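Local coordinates for protein N-acyl homoserine lactonase (Bacillus thuringiensis, PDB 5EHT) that hydrolyses the lactone ring of N-acyl homoserine lactones, bacterial quorum-sensing signals, using two zinc ions, at residues 107-112 and 137-142. The protein carries 7 engineered substitutions. Residues are numbered along the deposited sequence; the frame is centred on the assembly and turned at random.
Sequences HLHFDH and REEYMT. Engineered in segment 137-142: T142 (natural residue Lys). With ZN (zinc ion), chain C; ZN (zinc ion), chain B.
The Y140 ring leans against H109 at an oblique angle, the two ring planes turned by 45°. H109 CD2 lies 3.9 Å from Y140 CE1. On the other flank of the H109 ring tip, E139 CG approaches NE2, also obliquely. A water ties all three side chains together. It accepts from H109 NE2 in the plane of the imidazole and donates to E139 OE2 and Y140 OH. E139 OE2 is also gripped by R137 NE at 2.5 Å in a salt bridge. This bond is nearly straight (169°), lies in the guanidinium plane and uses the syn lone pair, so it helps fix the carboxylate that holds the water.

The other ring nitrogen of H109, ND1, binds one zinc at 2.1 Å, as does H107 NE2. Through the water on NE2, Y140 and E139 are linked to a zinc ligand and probably help orient its ring. D111 OD2 and H112 NE2 bind the second zinc, and a water bridges the metals. This is the HxHxDH motif of the metallo-beta-lactamase superfamily; H172, D194 and H238 complete the two sites.

Y140 also meets L108. The carbonyl O of L108 sits at the ring edge, 3.4 Å from Y140 CD1, and L108 CB packs on CE1. A second water joins L108 O to M141 N. M141 SD reaches F110 CB at 3.5 Å. M141 CG lies anti to its carbonyl carbon, and the extended chi2 (-169°) carries SD to F110. This is an oblique Met-aromatic contact.

The contact joins the zinc-binding loop at the start of helix 110-113 to the loop after helix 128-134. That helix backs both sides: E130 OE2 is hydrogen-bonded to Y140 OH and L108 N, and A134 touches L108 and Y140. F110 packs on I76 and P78 of strand 76-79.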
loop_
_atom_site.group_PDB
_atom_site.type_symbol
_atom_site.label_atom_id
_atom_site.label_comp_id
_atom_site.label_asym_id
_atom_site.label_seq_id
_atom_site.Cartn_x
_atom_site.Cartn_y
_atom_site.Cartn_z
ATOM N N HIS A 107 -3.143 -3.141 -3.440
ATOM C CA HIS A 107 -4.333 -3.913 -3.281
ATOM C C HIS A 107 -5.510 -2.912 -3.058
ATOM O O HIS A 107 -5.258 -1.700 -2.991
ATOM C CB HIS A 107 -4.186 -4.937 -2.143
ATOM C CG HIS A 107 -4.001 -4.428 -0.775
ATOM N ND1 HIS A 107 -2.965 -3.587 -0.405
ATOM C CD2 HIS A 107 -4.610 -4.791 0.386
ATOM C CE1 HIS A 107 -2.953 -3.472 0.906
ATOM N NE2 HIS A 107 -3.945 -4.158 1.411
ATOM N N LEU A 108 -6.697 -3.450 -2.981
ATOM C CA LEU A 108 -7.880 -2.609 -3.009
ATOM C C LEU A 108 -8.569 -2.465 -1.644
ATOM O O LEU A 108 -9.707 -2.025 -1.565
ATOM C CB LEU A 108 -8.840 -3.006 -4.108
ATOM C CG LEU A 108 -8.302 -2.875 -5.552
ATOM C CD1 LEU A 108 -9.267 -3.465 -6.549
ATOM C CD2 LEU A 108 -7.858 -1.451 -5.884
ATOM N N HIS A 109 -7.923 -2.796 -0.545
ATOM C CA HIS A 109 -8.403 -2.463 0.773
ATOM C C HIS A 109 -8.585 -0.967 0.898
ATOM O O HIS A 109 -7.902 -0.167 0.214
ATOM C CB HIS A 109 -7.444 -2.948 1.864
ATOM C CG HIS A 109 -7.471 -4.433 2.028
ATOM N ND1 HIS A 109 -6.546 -5.090 2.786
ATOM C CD2 HIS A 109 -8.305 -5.363 1.514
ATOM C CE1 HIS A 109 -6.828 -6.386 2.766
ATOM N NE2 HIS A 109 -7.882 -6.575 2.002
ATOM N N PHE A 110 -9.510 -0.584 1.770
ATOM C CA PHE A 110 -9.960 0.820 1.845
ATOM C C PHE A 110 -8.857 1.791 2.195
ATOM O O PHE A 110 -8.951 2.977 1.818
ATOM C CB PHE A 110 -11.166 0.976 2.797
ATOM C CG PHE A 110 -10.784 1.109 4.235
ATOM C CD1 PHE A 110 -10.235 0.070 4.978
ATOM C CD2 PHE A 110 -10.895 2.296 4.808
ATOM C CE1 PHE A 110 -9.815 0.297 6.301
ATOM C CE2 PHE A 110 -10.536 2.510 6.103
ATOM C CZ PHE A 110 -9.973 1.523 6.860
ATOM N N ASP A 111 -7.822 1.338 2.920
ATOM C CA ASP A 111 -6.724 2.170 3.315
ATOM C C ASP A 111 -5.641 2.288 2.229
ATOM O O ASP A 111 -4.683 3.023 2.450
ATOM C CB ASP A 111 -6.143 1.717 4.686
ATOM C CG ASP A 111 -5.654 0.244 4.693
ATOM O OD1 ASP A 111 -6.449 -0.629 4.202
ATOM O OD2 ASP A 111 -4.489 -0.063 5.194
ATOM N N HIS A 112 -5.846 1.661 1.076
ATOM C CA HIS A 112 -4.918 1.704 -0.034
ATOM C C HIS A 112 -5.530 2.209 -1.298
ATOM O O HIS A 112 -4.785 2.725 -2.175
ATOM C CB HIS A 112 -4.337 0.275 -0.286
ATOM C CG HIS A 112 -3.568 -0.211 0.891
ATOM N ND1 HIS A 112 -2.220 -0.054 1.013
ATOM C CD2 HIS A 112 -3.988 -0.698 2.091
ATOM C CE1 HIS A 112 -1.842 -0.460 2.225
ATOM N NE2 HIS A 112 -2.900 -0.855 2.903
ATOM N N ARG A 137 -15.959 -9.706 -2.589
ATOM C CA ARG A 137 -15.564 -10.047 -1.202
ATOM C C ARG A 137 -15.995 -8.909 -0.317
ATOM O O ARG A 137 -15.943 -7.745 -0.718
ATOM C CB ARG A 137 -14.039 -10.335 -1.064
ATOM C CG ARG A 137 -13.600 -11.669 -1.664
ATOM C CD ARG A 137 -12.121 -11.966 -1.353
ATOM N NE ARG A 137 -11.898 -11.956 0.104
ATOM C CZ ARG A 137 -12.080 -12.994 0.922
ATOM N NH1 ARG A 137 -12.398 -14.200 0.432
ATOM N NH2 ARG A 137 -11.882 -12.848 2.229
ATOM N N GLU A 138 -16.493 -9.206 0.869
ATOM C CA GLU A 138 -17.073 -8.110 1.633
ATOM C C GLU A 138 -16.074 -7.265 2.488
ATOM O O GLU A 138 -16.490 -6.385 3.192
ATOM C CB GLU A 138 -18.338 -8.564 2.437
ATOM C CG GLU A 138 -18.263 -9.887 3.196
ATOM C CD GLU A 138 -17.394 -9.811 4.443
ATOM O OE1 GLU A 138 -16.150 -9.986 4.328
ATOM O OE2 GLU A 138 -17.963 -9.583 5.539
ATOM N N GLU A 139 -14.774 -7.482 2.432
ATOM C CA GLU A 139 -13.817 -6.502 3.072
ATOM C C GLU A 139 -13.573 -5.261 2.149
ATOM O O GLU A 139 -12.855 -4.254 2.526
ATOM C CB GLU A 139 -12.485 -7.146 3.511
ATOM C CG GLU A 139 -11.610 -7.740 2.438
ATOM C CD GLU A 139 -12.050 -9.163 2.010
ATOM O OE1 GLU A 139 -13.219 -9.595 2.266
ATOM O OE2 GLU A 139 -11.213 -9.885 1.403
ATOM N N TYR A 140 -14.196 -5.355 0.957
ATOM C CA TYR A 140 -14.103 -4.274 -0.048
ATOM C C TYR A 140 -15.237 -3.323 -0.078
ATOM O O TYR A 140 -16.445 -3.693 -0.138
ATOM C CB TYR A 140 -13.885 -4.859 -1.443
ATOM C CG TYR A 140 -12.573 -5.631 -1.506
ATOM C CD1 TYR A 140 -11.385 -5.002 -1.762
ATOM C CD2 TYR A 140 -12.506 -7.037 -1.313
ATOM C CE1 TYR A 140 -10.180 -5.692 -1.855
ATOM C CE2 TYR A 140 -11.298 -7.779 -1.385
ATOM C CZ TYR A 140 -10.168 -7.052 -1.649
ATOM O OH TYR A 140 -8.984 -7.687 -1.711
ATOM N N MET A 141 -14.820 -2.098 -0.108
ATOM C CA MET A 141 -15.751 -0.955 -0.189
ATOM C C MET A 141 -15.965 -0.589 -1.685
ATOM O O MET A 141 -15.051 -0.707 -2.539
ATOM C CB MET A 141 -15.221 0.275 0.603
ATOM C CG MET A 141 -14.901 -0.007 2.071
ATOM S SD MET A 141 -14.599 1.532 2.988
ATOM C CE MET A 141 -16.212 2.109 3.056
ATOM N N THR A 142 -17.179 -0.079 -1.939
ATOM C CA THR A 142 -17.609 0.471 -3.245
ATOM C C THR A 142 -16.510 1.406 -3.821
ATOM O O THR A 142 -16.154 1.379 -5.035
ATOM C CB THR A 142 -19.012 1.215 -3.131
ATOM O OG1 THR A 142 -18.865 2.519 -2.558
ATOM C CG2 THR A 142 -20.054 0.402 -2.266
HETATM ZN ZN ZN C . -4.596 -4.462 3.385
HETATM ZN ZN ZN B . -3.137 -1.769 4.720
HETATM O O HOH W 1 -12.044 -1.738 0.109
HETATM O O HOH W 2 -8.837 -9.156 1.003
HETATM O O HOH W 3 -4.810 -2.979 4.682
#